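Local coordinates for translation initiation factor eIF2b-like protein (Chaetomium thermophilum, PDB 4ZEM) that serves as the beta subunit of the heterodecameric eIF2B complex, which probably promotes guanine nucleotide exchange on the translation initiation factor eIF2, at residues S249-A254 and M259-R264; V219-L224 and Q234-L239; I187-G192 and E205-K210; E44-I49 and D172-A177. All blocks are in the same frame, centred on the assembly; numbering follows the deposited sequence.

Contact 1. Residues S249-A254 and M259-R264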
loop_
_atom_site.group_PDB
_atom_site.type_symbol
_atom_site.label_atom_id
_atom_site.label_comp_id
_atom_site.label_asym_id
_atom_site.label_seq_id
_atom_site.Cartn_x
_atom_site.Cartn_y
_atom_site.Cartn_z
ATOM N N SER A 249 5.987 27.827 6.924
ATOM C CA SER A 249 4.990 28.317 7.865
ATOM C C SER A 249 3.872 27.302 8.035
ATOM O O SER A 249 3.508 26.594 7.092
ATOM C CB SER A 249 4.435 29.676 7.415
ATOM O OG SER A 249 5.467 30.652 7.405
ATOM N N THR A 250 3.347 27.215 9.251
ATOM C CA THR A 250 2.260 26.288 9.546
ATOM C C THR A 250 1.087 27.004 10.182
ATOM O O THR A 250 1.255 27.907 11.008
ATOM C CB THR A 250 2.711 25.130 10.460
ATOM O OG1 THR A 250 3.384 25.664 11.612
ATOM C CG2 THR A 250 3.661 24.212 9.715
ATOM N N ILE A 251 -0.105 26.604 9.754
ATOM C CA ILE A 251 -1.336 27.178 10.252
ATOM C C ILE A 251 -2.206 26.106 10.887
ATOM O O ILE A 251 -2.384 25.028 10.331
ATOM C CB ILE A 251 -2.108 27.883 9.118
ATOM C CG1 ILE A 251 -1.293 29.080 8.610
ATOM C CG2 ILE A 251 -3.493 28.318 9.590
ATOM C CD1 ILE A 251 -1.921 29.844 7.450
ATOM N N ASN A 252 -2.706 26.392 12.081
ATOM C CA ASN A 252 -3.679 25.526 12.729
ATOM C C ASN A 252 -5.065 26.118 12.564
ATOM O O ASN A 252 -5.288 27.285 12.878
ATOM C CB ASN A 252 -3.352 25.325 14.209
ATOM C CG ASN A 252 -2.354 24.210 14.434
ATOM O OD1 ASN A 252 -2.489 23.117 13.879
ATOM N ND2 ASN A 252 -1.336 24.481 15.243
ATOM N N LEU A 253 -5.986 25.305 12.072
ATOM C CA LEU A 253 -7.353 25.725 11.825
ATOM C C LEU A 253 -8.340 25.247 12.863
ATOM O O LEU A 253 -8.257 24.123 13.337
ATOM C CB LEU A 253 -7.818 25.193 10.478
ATOM C CG LEU A 253 -7.713 26.119 9.284
ATOM C CD1 LEU A 253 -8.548 25.538 8.159
ATOM C CD2 LEU A 253 -8.226 27.491 9.672
ATOM N N ALA A 254 -9.280 26.114 13.210
ATOM C CA ALA A 254 -10.318 25.765 14.158
ATOM C C ALA A 254 -11.202 24.736 13.463
ATOM O O ALA A 254 -11.291 24.716 12.239
ATOM C CB ALA A 254 -11.121 26.991 14.545
ATOM N N MET A 259 -14.488 25.076 6.586
ATOM C CA MET A 259 -15.285 25.398 5.412
ATOM C C MET A 259 -15.087 26.849 5.003
ATOM O O MET A 259 -15.041 27.175 3.818
ATOM C CB MET A 259 -16.762 25.136 5.705
ATOM C CG MET A 259 -17.569 24.674 4.519
ATOM S SD MET A 259 -16.968 23.083 3.931
ATOM C CE MET A 259 -16.926 22.149 5.457
ATOM N N ALA A 260 -14.951 27.716 5.997
ATOM C CA ALA A 260 -14.707 29.132 5.760
ATOM C C ALA A 260 -13.322 29.394 5.161
ATOM O O ALA A 260 -13.154 30.312 4.363
ATOM C CB ALA A 260 -14.880 29.919 7.051
ATOM N N TYR A 261 -12.337 28.581 5.534
ATOM C CA TYR A 261 -10.952 28.877 5.184
ATOM C C TYR A 261 -10.443 28.230 3.895
ATOM O O TYR A 261 -9.458 28.703 3.328
ATOM C CB TYR A 261 -10.040 28.430 6.342
ATOM C CG TYR A 261 -8.589 28.808 6.175
ATOM C CD1 TYR A 261 -8.130 30.047 6.604
ATOM C CD2 TYR A 261 -7.681 27.940 5.581
ATOM C CE1 TYR A 261 -6.810 30.410 6.453
ATOM C CE2 TYR A 261 -6.360 28.301 5.414
ATOM C CZ TYR A 261 -5.931 29.540 5.858
ATOM O OH TYR A 261 -4.619 29.914 5.713
ATOM N N ILE A 262 -11.151 27.227 3.378
ATOM C CA ILE A 262 -10.728 26.558 2.140
ATOM C C ILE A 262 -10.526 27.475 0.917
ATOM O O ILE A 262 -9.577 27.269 0.159
ATOM C CB ILE A 262 -11.700 25.406 1.777
ATOM C CG1 ILE A 262 -11.586 24.305 2.834
ATOM C CG2 ILE A 262 -11.383 24.832 0.407
ATOM C CD1 ILE A 262 -11.641 22.884 2.307
ATOM N N PRO A 263 -11.379 28.497 0.727
ATOM C CA PRO A 263 -11.131 29.395 -0.412
ATOM C C PRO A 263 -9.740 30.031 -0.437
ATOM O O PRO A 263 -9.211 30.286 -1.516
ATOM C CB PRO A 263 -12.196 30.456 -0.230
ATOM C CG PRO A 263 -13.300 29.682 0.379
ATOM C CD PRO A 263 -12.671 28.801 1.364
ATOM N N ARG A 264 -9.175 30.309 0.734
ATOM C CA ARG A 264 -7.800 30.793 0.832
ATOM C C ARG A 264 -6.758 29.838 0.210
ATOM O O ARG A 264 -5.844 30.293 -0.477
ATOM C CB ARG A 264 -7.445 31.097 2.290
ATOM C CG ARG A 264 -6.005 31.570 2.490
ATOM C CD ARG A 264 -5.725 32.831 1.653
ATOM N NE ARG A 264 -4.425 33.447 1.926
ATOM C CZ ARG A 264 -3.339 33.286 1.171
ATOM N NH1 ARG A 264 -2.207 33.895 1.499
ATOM N NH2 ARG A 264 -3.371 32.496 0.106
#
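Leu253 lies over one face of the Tyr261 ring, and Ile251 reaches the phenol end, so one aromatic side chain joins the outermost parallel strand of a Rossmann-like sheet to the short helix 258-261 that follows it. Tyr261 swings its ring to the side opposite its backbone N (chi1 -174°) and so leaves the helix toward strand 249-252. Both Leu253 methyls come down on the same side of the ring, near its root at Tyr261 CB. Leu253 CD1 approaches the rim at Tyr261 CD2, while Leu253 CD2 makes a CH-pi contact, 4.1 Å from the Tyr261 ring centroid and 26° off the normal. The opposite face is taken by Arg264, three residues further on, whose CB stands 4.1 Å above the Tyr261 ring plane. Tyrosine suits this partly exposed place because its flat ring offers two apolar faces, one to Leu253 and one to Arg264 CB, with the hydroxyl at the far end. Strand 218-222 adds Ile220, which touches both Leu253 and Tyr261. Ile251 keeps CG1 beside its backbone N (chi1 -65°) and is extended beyond it, which carries CD1 to the phenol end, at an oblique angle to the ring and 4.3 Å from Tyr261 CZ.

Contact 2. Residues V219-L224 and Q234-L239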
loop_
_atom_site.group_PDB
_atom_site.type_symbol
_atom_site.label_atom_id
_atom_site.label_comp_id
_atom_site.label_asym_id
_atom_site.label_seq_id
_atom_site.Cartn_x
_atom_site.Cartn_y
_atom_site.Cartn_z
ATOM N N VAL A 219 1.832 25.433 5.181
ATOM C CA VAL A 219 1.021 24.240 5.370
ATOM C C VAL A 219 -0.068 24.485 6.408
ATOM O O VAL A 219 0.204 24.929 7.525
ATOM C CB VAL A 219 1.893 23.041 5.798
ATOM C CG1 VAL A 219 1.037 21.832 6.141
ATOM C CG2 VAL A 219 2.864 22.699 4.700
ATOM N N ILE A 220 -1.305 24.181 6.030
ATOM C CA ILE A 220 -2.435 24.314 6.935
ATOM C C ILE A 220 -2.877 22.924 7.382
ATOM O O ILE A 220 -3.186 22.059 6.557
ATOM C CB ILE A 220 -3.618 25.053 6.279
ATOM C CG1 ILE A 220 -3.200 26.451 5.803
ATOM C CG2 ILE A 220 -4.790 25.146 7.244
ATOM C CD1 ILE A 220 -2.710 26.493 4.367
ATOM N N LEU A 221 -2.841 22.694 8.689
ATOM C CA LEU A 221 -3.214 21.399 9.233
ATOM C C LEU A 221 -4.630 21.462 9.791
ATOM O O LEU A 221 -4.912 22.226 10.716
ATOM C CB LEU A 221 -2.220 20.970 10.310
ATOM C CG LEU A 221 -0.770 20.826 9.842
ATOM C CD1 LEU A 221 0.145 20.699 11.028
ATOM C CD2 LEU A 221 -0.613 19.610 8.954
ATOM N N ALA A 222 -5.526 20.681 9.200
ATOM C CA ALA A 222 -6.918 20.672 9.620
ATOM C C ALA A 222 -7.390 19.266 9.961
ATOM O O ALA A 222 -7.066 18.307 9.262
ATOM C CB ALA A 222 -7.801 21.272 8.541
ATOM N N SER A 223 -8.136 19.144 11.050
ATOM C CA SER A 223 -8.784 17.882 11.364
ATOM C C SER A 223 -10.182 18.179 11.870
ATOM O O SER A 223 -10.364 19.070 12.699
ATOM C CB SER A 223 -7.987 17.104 12.411
ATOM O OG SER A 223 -8.705 15.962 12.842
ATOM N N LEU A 224 -11.174 17.444 11.387
ATOM C CA LEU A 224 -12.528 17.663 11.882
ATOM C C LEU A 224 -12.717 16.951 13.219
ATOM O O LEU A 224 -13.528 17.365 14.045
ATOM C CB LEU A 224 -13.566 17.207 10.853
ATOM C CG LEU A 224 -13.539 18.021 9.551
ATOM C CD1 LEU A 224 -14.559 17.503 8.543
ATOM C CD2 LEU A 224 -13.752 19.509 9.833
ATOM N N GLN A 234 -2.030 22.615 18.626
ATOM C CA GLN A 234 -1.914 21.498 19.554
ATOM C C GLN A 234 -1.503 20.218 18.841
ATOM O O GLN A 234 -0.489 19.609 19.175
ATOM C CB GLN A 234 -3.242 21.274 20.273
ATOM C CG GLN A 234 -3.613 22.357 21.269
ATOM C CD GLN A 234 -2.918 22.180 22.604
ATOM O OE1 GLN A 234 -2.021 21.350 22.743
ATOM N NE2 GLN A 234 -3.332 22.959 23.595
ATOM N N PRO A 235 -2.352 19.801 17.826
ATOM C CA PRO A 235 -1.940 18.553 17.161
ATOM C C PRO A 235 -0.761 18.694 16.205
ATOM O O PRO A 235 -0.494 19.782 15.714
ATOM C CB PRO A 235 -3.190 18.127 16.396
ATOM C CG PRO A 235 -3.783 19.403 15.961
ATOM C CD PRO A 235 -3.651 20.278 17.164
ATOM N N TYR A 236 -0.101 17.575 15.926
ATOM C CA TYR A 236 1.022 17.524 14.998
ATOM C C TYR A 236 2.149 18.463 15.362
ATOM O O TYR A 236 2.739 19.101 14.498
ATOM C CB TYR A 236 0.545 17.818 13.578
ATOM C CG TYR A 236 -0.508 16.865 13.095
ATOM C CD1 TYR A 236 -0.163 15.609 12.628
ATOM C CD2 TYR A 236 -1.846 17.215 13.108
ATOM C CE1 TYR A 236 -1.123 14.726 12.188
ATOM C CE2 TYR A 236 -2.813 16.339 12.670
ATOM C CZ TYR A 236 -2.442 15.097 12.211
ATOM O OH TYR A 236 -3.393 14.214 11.772
ATOM N N ALA A 237 2.465 18.529 16.645
ATOM C CA ALA A 237 3.522 19.403 17.111
ATOM C C ALA A 237 4.876 19.038 16.524
ATOM O O ALA A 237 5.647 19.911 16.157
ATOM C CB ALA A 237 3.582 19.394 18.627
ATOM N N ALA A 238 5.179 17.751 16.445
ATOM C CA ALA A 238 6.461 17.342 15.894
ATOM C C ALA A 238 6.595 17.715 14.426
ATOM O O ALA A 238 7.624 18.232 13.994
ATOM C CB ALA A 238 6.659 15.850 16.079
ATOM N N LEU A 239 5.536 17.466 13.668
ATOM C CA LEU A 239 5.537 17.762 12.248
ATOM C C LEU A 239 5.692 19.250 12.032
ATOM O O LEU A 239 6.458 19.687 11.182
ATOM C CB LEU A 239 4.225 17.306 11.625
ATOM C CG LEU A 239 3.986 17.586 10.146
ATOM C CD1 LEU A 239 5.020 16.844 9.324
ATOM C CD2 LEU A 239 2.592 17.184 9.715
#
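Leu221 points from strand 218-222 at the start of helix 237-246 and spreads its two methyls between Tyr236 and Leu239. These elements are the first strand and the helix of a beta-alpha-beta crossover, which strand 249-252 completes beside strand 218-222 in the parallel sheet. One methyl, Leu221 CD1, goes to Tyr236 and comes within 3.9 Å of its CB, meeting the root of the side chain; its approach to the ring itself is oblique. The other, Leu221 CD2, lies 4.1 Å from Leu239 CD2 in the first turn of the helix. The two helix-side residues meet the leucine differently. Tyr236, at the N-cap position, does so through CB, whose bond from CA points toward the strand. Leu239 has to use the end of its side chain: its CG is turned to the far side from its own backbone N (chi1 177°), sending the branch back to the sheet. Leucine suits the strand position because a forked end can serve two neighbours at once. Tyrosine fits the margin, where it is only partly covered, and both Leu221 and Tyr236 also touch Pro200. Because no hydrogen bond or charge pair crosses here, the attraction is hydrophobic burial and dispersion; such contacts favour close approach of helix start and strand but demand little in direction.

Contact 3. Residues I187-G192 and E205-K210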
loop_
_atom_site.group_PDB
_atom_site.type_symbol
_atom_site.label_atom_id
_atom_site.label_comp_id
_atom_site.label_asym_id
_atom_site.label_seq_id
_atom_site.Cartn_x
_atom_site.Cartn_y
_atom_site.Cartn_z
ATOM N N ILE A 187 7.244 19.382 -8.106
ATOM C CA ILE A 187 6.294 19.493 -9.205
ATOM C C ILE A 187 4.892 19.877 -8.719
ATOM O O ILE A 187 4.199 20.666 -9.358
ATOM C CB ILE A 187 6.232 18.179 -10.015
ATOM C CG1 ILE A 187 7.559 17.958 -10.738
ATOM C CG2 ILE A 187 5.098 18.208 -11.028
ATOM C CD1 ILE A 187 7.635 16.657 -11.488
ATOM N N GLN A 188 4.468 19.295 -7.600
ATOM C CA GLN A 188 3.140 19.565 -7.050
ATOM C C GLN A 188 3.013 20.873 -6.275
ATOM O O GLN A 188 1.983 21.542 -6.377
ATOM C CB GLN A 188 2.698 18.403 -6.158
ATOM C CG GLN A 188 2.101 17.255 -6.944
ATOM C CD GLN A 188 0.897 17.696 -7.750
ATOM O OE1 GLN A 188 -0.035 18.287 -7.208
ATOM N NE2 GLN A 188 0.917 17.425 -9.052
ATOM N N ILE A 189 4.037 21.229 -5.502
ATOM C CA ILE A 189 4.011 22.464 -4.713
ATOM C C ILE A 189 4.890 23.575 -5.276
ATOM O O ILE A 189 6.066 23.365 -5.577
ATOM C CB ILE A 189 4.423 22.219 -3.255
ATOM C CG1 ILE A 189 3.350 21.402 -2.554
ATOM C CG2 ILE A 189 4.562 23.528 -2.497
ATOM C CD1 ILE A 189 3.798 20.062 -2.224
ATOM N N HIS A 190 4.308 24.765 -5.381
ATOM C CA HIS A 190 5.000 25.923 -5.929
ATOM C C HIS A 190 5.277 26.955 -4.841
ATOM O O HIS A 190 4.643 26.929 -3.784
ATOM C CB HIS A 190 4.172 26.517 -7.074
ATOM C CG HIS A 190 3.712 25.491 -8.060
ATOM N ND1 HIS A 190 2.388 25.134 -8.203
ATOM C CD2 HIS A 190 4.406 24.710 -8.923
ATOM C CE1 HIS A 190 2.284 24.194 -9.125
ATOM N NE2 HIS A 190 3.495 23.919 -9.577
ATOM N N PRO A 191 6.244 27.858 -5.082
ATOM C CA PRO A 191 6.560 28.890 -4.087
ATOM C C PRO A 191 5.336 29.703 -3.677
ATOM O O PRO A 191 4.550 30.110 -4.535
ATOM C CB PRO A 191 7.581 29.768 -4.819
ATOM C CG PRO A 191 8.275 28.798 -5.735
ATOM C CD PRO A 191 7.167 27.908 -6.232
ATOM N N GLY A 192 5.178 29.914 -2.371
ATOM C CA GLY A 192 4.072 30.688 -1.837
ATOM C C GLY A 192 2.752 29.936 -1.740
ATOM O O GLY A 192 1.731 30.511 -1.359
ATOM N N GLU A 205 3.550 13.514 5.543
ATOM C CA GLU A 205 4.608 14.183 6.286
ATOM C C GLU A 205 5.923 14.148 5.506
ATOM O O GLU A 205 6.599 15.167 5.384
ATOM C CB GLU A 205 4.787 13.546 7.668
ATOM C CG GLU A 205 3.597 13.747 8.612
ATOM C CD GLU A 205 3.840 13.185 10.010
ATOM O OE1 GLU A 205 5.009 12.896 10.346
ATOM O OE2 GLU A 205 2.857 13.020 10.767
ATOM N N ARG A 206 6.273 12.986 4.963
ATOM C CA ARG A 206 7.514 12.860 4.208
ATOM C C ARG A 206 7.453 13.696 2.932
ATOM O O ARG A 206 8.464 14.246 2.492
ATOM C CB ARG A 206 7.806 11.391 3.885
ATOM C CG ARG A 206 8.065 10.529 5.120
ATOM C CD ARG A 206 8.783 9.236 4.761
ATOM N NE ARG A 206 8.982 8.368 5.919
ATOM C CZ ARG A 206 8.330 7.225 6.121
ATOM N NH1 ARG A 206 8.577 6.499 7.202
ATOM N NH2 ARG A 206 7.434 6.802 5.240
ATOM N N PHE A 207 6.257 13.801 2.357
ATOM C CA PHE A 207 6.029 14.618 1.181
ATOM C C PHE A 207 6.212 16.113 1.482
ATOM O O PHE A 207 6.906 16.826 0.749
ATOM C CB PHE A 207 4.622 14.337 0.661
ATOM C CG PHE A 207 4.258 15.086 -0.590
ATOM C CD1 PHE A 207 4.577 14.573 -1.836
ATOM C CD2 PHE A 207 3.558 16.281 -0.521
ATOM C CE1 PHE A 207 4.226 15.245 -2.991
ATOM C CE2 PHE A 207 3.199 16.953 -1.672
ATOM C CZ PHE A 207 3.536 16.442 -2.910
ATOM N N LEU A 208 5.605 16.582 2.570
ATOM C CA LEU A 208 5.708 17.990 2.941
ATOM C C LEU A 208 7.126 18.387 3.338
ATOM O O LEU A 208 7.624 19.441 2.931
ATOM C CB LEU A 208 4.748 18.308 4.083
ATOM C CG LEU A 208 3.267 18.188 3.728
ATOM C CD1 LEU A 208 2.414 18.393 4.975
ATOM C CD2 LEU A 208 2.883 19.164 2.615
ATOM N N VAL A 209 7.777 17.532 4.123
ATOM C CA VAL A 209 9.145 17.777 4.569
ATOM C C VAL A 209 10.122 17.848 3.393
ATOM O O VAL A 209 11.012 18.704 3.369
ATOM C CB VAL A 209 9.596 16.690 5.585
ATOM C CG1 VAL A 209 11.110 16.641 5.731
ATOM C CG2 VAL A 209 8.917 16.927 6.929
ATOM N N LYS A 210 9.937 16.969 2.412
ATOM C CA LYS A 210 10.784 16.953 1.225
ATOM C C LYS A 210 10.563 18.241 0.434
ATOM O O LYS A 210 11.514 18.874 -0.028
ATOM C CB LYS A 210 10.479 15.727 0.359
ATOM C CG LYS A 210 11.631 15.256 -0.538
ATOM C CD LYS A 210 11.959 16.176 -1.687
ATOM C CE LYS A 210 13.051 15.562 -2.547
ATOM N NZ LYS A 210 14.251 15.204 -1.750
#
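Ile189 and Phe207 reach toward one another, the isoleucine from the turn after helix 185-188 and the phenylalanine from the middle of helix 202-214. This is packing at the entry to the Rossmann-like domain, where the chain passes from helix 185-188 into strand 194-198. The apolar part is carried by Ile189 CD1, which rests obliquely against the outer part of the ring, 3.7 Å from Phe207 CZ. The first torsion of Phe207 places CG and backbone N on opposite sides of the CA-CB bond (chi1 -178°), which carries the ring off the helix toward the turn at 188-189. The second kind of contact is edge-on. Gln188 CB lies in the plane of the ring, 3.9 Å from Phe207 CZ, but the chain then bends at chi2 (-59°). Glutamine thus lends only its aliphatic root to the buried ring and turns its amide away from it. Replacing Phe207 with an alanine would probably open a gap beside Ile189 CD1 and leave Gln188 CB without its aromatic neighbour. Polar bonds hold the turn from outside the pair: Gln188 O accepts from Lys267 NZ, and Ile189 O from Arg215 NE. The phenylalanine ring also reaches three adjacent strands of the sheet, touching Ile269 of strand 267-271, Leu304 of strand 301-304 and Leu361 of strand 359-362; Gln188 shares Leu361, so the turn and helix 202-214 converge on the same part of the sheet.

Contact 4. Residues E44-I49 and D172-A177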
loop_
_atom_site.group_PDB
_atom_site.type_symbol
_atom_site.label_atom_id
_atom_site.label_comp_id
_atom_site.label_asym_id
_atom_site.label_seq_id
_atom_site.Cartn_x
_atom_site.Cartn_y
_atom_site.Cartn_z
ATOM N N GLU A 44 3.028 -0.432 7.483
ATOM C CA GLU A 44 4.058 -1.340 7.981
ATOM C C GLU A 44 3.476 -2.743 8.026
ATOM O O GLU A 44 4.197 -3.735 8.114
ATOM C CB GLU A 44 4.570 -0.920 9.358
ATOM C CG GLU A 44 3.530 -0.961 10.454
ATOM C CD GLU A 44 4.071 -0.452 11.777
ATOM O OE1 GLU A 44 5.310 -0.387 11.924
ATOM O OE2 GLU A 44 3.260 -0.120 12.669
ATOM N N CYS A 45 2.154 -2.797 7.952
ATOM C CA CYS A 45 1.415 -4.033 7.780
ATOM C C CYS A 45 1.683 -4.629 6.396
ATOM O O CYS A 45 1.804 -5.848 6.251
ATOM C CB CYS A 45 -0.078 -3.774 8.012
ATOM S SG CYS A 45 -1.210 -4.978 7.360
ATOM N N ALA A 46 1.785 -3.769 5.384
ATOM C CA ALA A 46 2.029 -4.214 4.011
ATOM C C ALA A 46 3.339 -4.990 3.911
ATOM O O ALA A 46 3.388 -6.075 3.325
ATOM C CB ALA A 46 2.050 -3.034 3.065
ATOM N N GLY A 47 4.390 -4.437 4.508
ATOM C CA GLY A 47 5.695 -5.077 4.529
ATOM C C GLY A 47 5.687 -6.396 5.281
ATOM O O GLY A 47 6.316 -7.368 4.854
ATOM N N ALA A 48 4.950 -6.438 6.389
ATOM C CA ALA A 48 4.868 -7.644 7.210
ATOM C C ALA A 48 4.246 -8.789 6.418
ATOM O O ALA A 48 4.700 -9.927 6.506
ATOM C CB ALA A 48 4.076 -7.378 8.486
ATOM N N ILE A 49 3.219 -8.481 5.631
ATOM C CA ILE A 49 2.576 -9.485 4.792
ATOM C C ILE A 49 3.557 -10.033 3.754
ATOM O O ILE A 49 3.646 -11.246 3.549
ATOM C CB ILE A 49 1.338 -8.915 4.071
ATOM C CG1 ILE A 49 0.319 -8.403 5.092
ATOM C CG2 ILE A 49 0.705 -9.973 3.181
ATOM C CD1 ILE A 49 -0.177 -9.473 6.050
ATOM N N ASP A 172 10.880 -3.956 -1.206
ATOM C CA ASP A 172 11.606 -2.719 -1.467
ATOM C C ASP A 172 10.696 -1.674 -2.102
ATOM O O ASP A 172 10.821 -0.485 -1.812
ATOM C CB ASP A 172 12.831 -2.977 -2.349
ATOM C CG ASP A 172 13.940 -3.700 -1.602
ATOM O OD1 ASP A 172 13.839 -3.830 -0.363
ATOM O OD2 ASP A 172 14.914 -4.137 -2.249
ATOM N N GLU A 173 9.769 -2.119 -2.945
ATOM C CA GLU A 173 8.802 -1.207 -3.545
ATOM C C GLU A 173 7.957 -0.537 -2.458
ATOM O O GLU A 173 7.758 0.677 -2.475
ATOM C CB GLU A 173 7.912 -1.957 -4.545
ATOM C CG GLU A 173 6.713 -1.168 -5.063
ATOM C CD GLU A 173 5.804 -1.993 -5.972
ATOM O OE1 GLU A 173 6.265 -3.031 -6.499
ATOM O OE2 GLU A 173 4.625 -1.611 -6.150
ATOM N N ILE A 174 7.517 -1.331 -1.485
ATOM C CA ILE A 174 6.728 -0.839 -0.356
ATOM C C ILE A 174 7.505 0.137 0.523
ATOM O O ILE A 174 7.000 1.199 0.879
ATOM C CB ILE A 174 6.240 -2.012 0.508
ATOM C CG1 ILE A 174 5.287 -2.902 -0.303
ATOM C CG2 ILE A 174 5.564 -1.514 1.782
ATOM C CD1 ILE A 174 4.906 -4.197 0.418
ATOM N N ASN A 175 8.736 -0.224 0.862
ATOM C CA ASN A 175 9.573 0.611 1.708
ATOM C C ASN A 175 9.977 1.930 1.050
ATOM O O ASN A 175 10.162 2.936 1.734
ATOM C CB ASN A 175 10.823 -0.153 2.142
ATOM C CG ASN A 175 10.521 -1.232 3.170
ATOM O OD1 ASN A 175 9.589 -1.107 3.965
ATOM N ND2 ASN A 175 11.308 -2.301 3.152
ATOM N N GLN A 176 10.153 1.921 -0.266
ATOM C CA GLN A 176 10.607 3.120 -0.955
ATOM C C GLN A 176 9.478 3.995 -1.494
ATOM O O GLN A 176 9.740 5.060 -2.049
ATOM C CB GLN A 176 11.546 2.740 -2.099
ATOM C CG GLN A 176 12.794 2.002 -1.641
ATOM C CD GLN A 176 13.651 1.534 -2.796
ATOM O OE1 GLN A 176 13.435 1.926 -3.943
ATOM N NE2 GLN A 176 14.628 0.684 -2.501
ATOM N N ALA A 177 8.229 3.578 -1.297
ATOM C CA ALA A 177 7.090 4.289 -1.889
ATOM C C ALA A 177 6.962 5.749 -1.430
ATOM O O ALA A 177 6.745 6.637 -2.253
ATOM C CB ALA A 177 5.792 3.541 -1.598
#
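Ile174 of the long helix 154-182 packs on Ala46 and Gly47 of helix 43-59, a helix-to-helix contact within the helical N-terminal part of this eIF2B subunit. The backbones come close here, with the CA atoms of Gly47 and Ile174 6.5 Å apart, and the residue types explain how: one large branched side chain faces two of the smallest residues. Ile174 contributes the largest share of the buried surface, nearly half, and uses both its branches. CG1 stands anti to the carbonyl carbon (chi1 -64°) and the chain runs on extended, bringing CD1 against the peptide between Ala46 and Gly47, while CG2 faces the Ala46 methyl. Ala46 answers with its CB, 4.0 Å from Ile174 CG2; a single methyl gives an apolar surface without holding the helices apart. Gly47 presents bare backbone, its N lying 4.1 Å from Ile174 CD1, and so lets the two helices come close. Substituting an alanine for Ile174 would probably leave a gap over the 46-47 peptide and take from the Ala46 methyl the CG2 it packs on. Beyond the pair, Ile174 also touches Ile92 of helix 88-104 and Tyr308, which meets Ala46 as well, and the neighbouring Glu173 forms a salt bridge with Arg95. No hydrogen bond crosses between the two segments; the closest contact is Ile174 CD1, 3.8 Å from Ala46 O.

How the contacts relate
Contacts 1, 2 and 3 belong to the Rossmann-like domain, whereas contact 4 lies in the helical part, about 33 Å from contact 1 between centres. Contacts 1 and 2 share a sheet: strands 249-252 and 218-222 are neighbours, linked by probable backbone hydrogen bonds between Ser249 or Ile251 and Val219. Contact 3 touches contact 2 through packing of Leu239 on Glu205 and of Val219 on Leu208. Contact 1 is a surface contact and contacts 2 to 4 are buried. None of the four has a hydrogen bond across its segments, but contacts 1 and 3 work through aromatic rings, contact 2 mainly through leucine methyls, and contact 4 through small residues that let two helices approach.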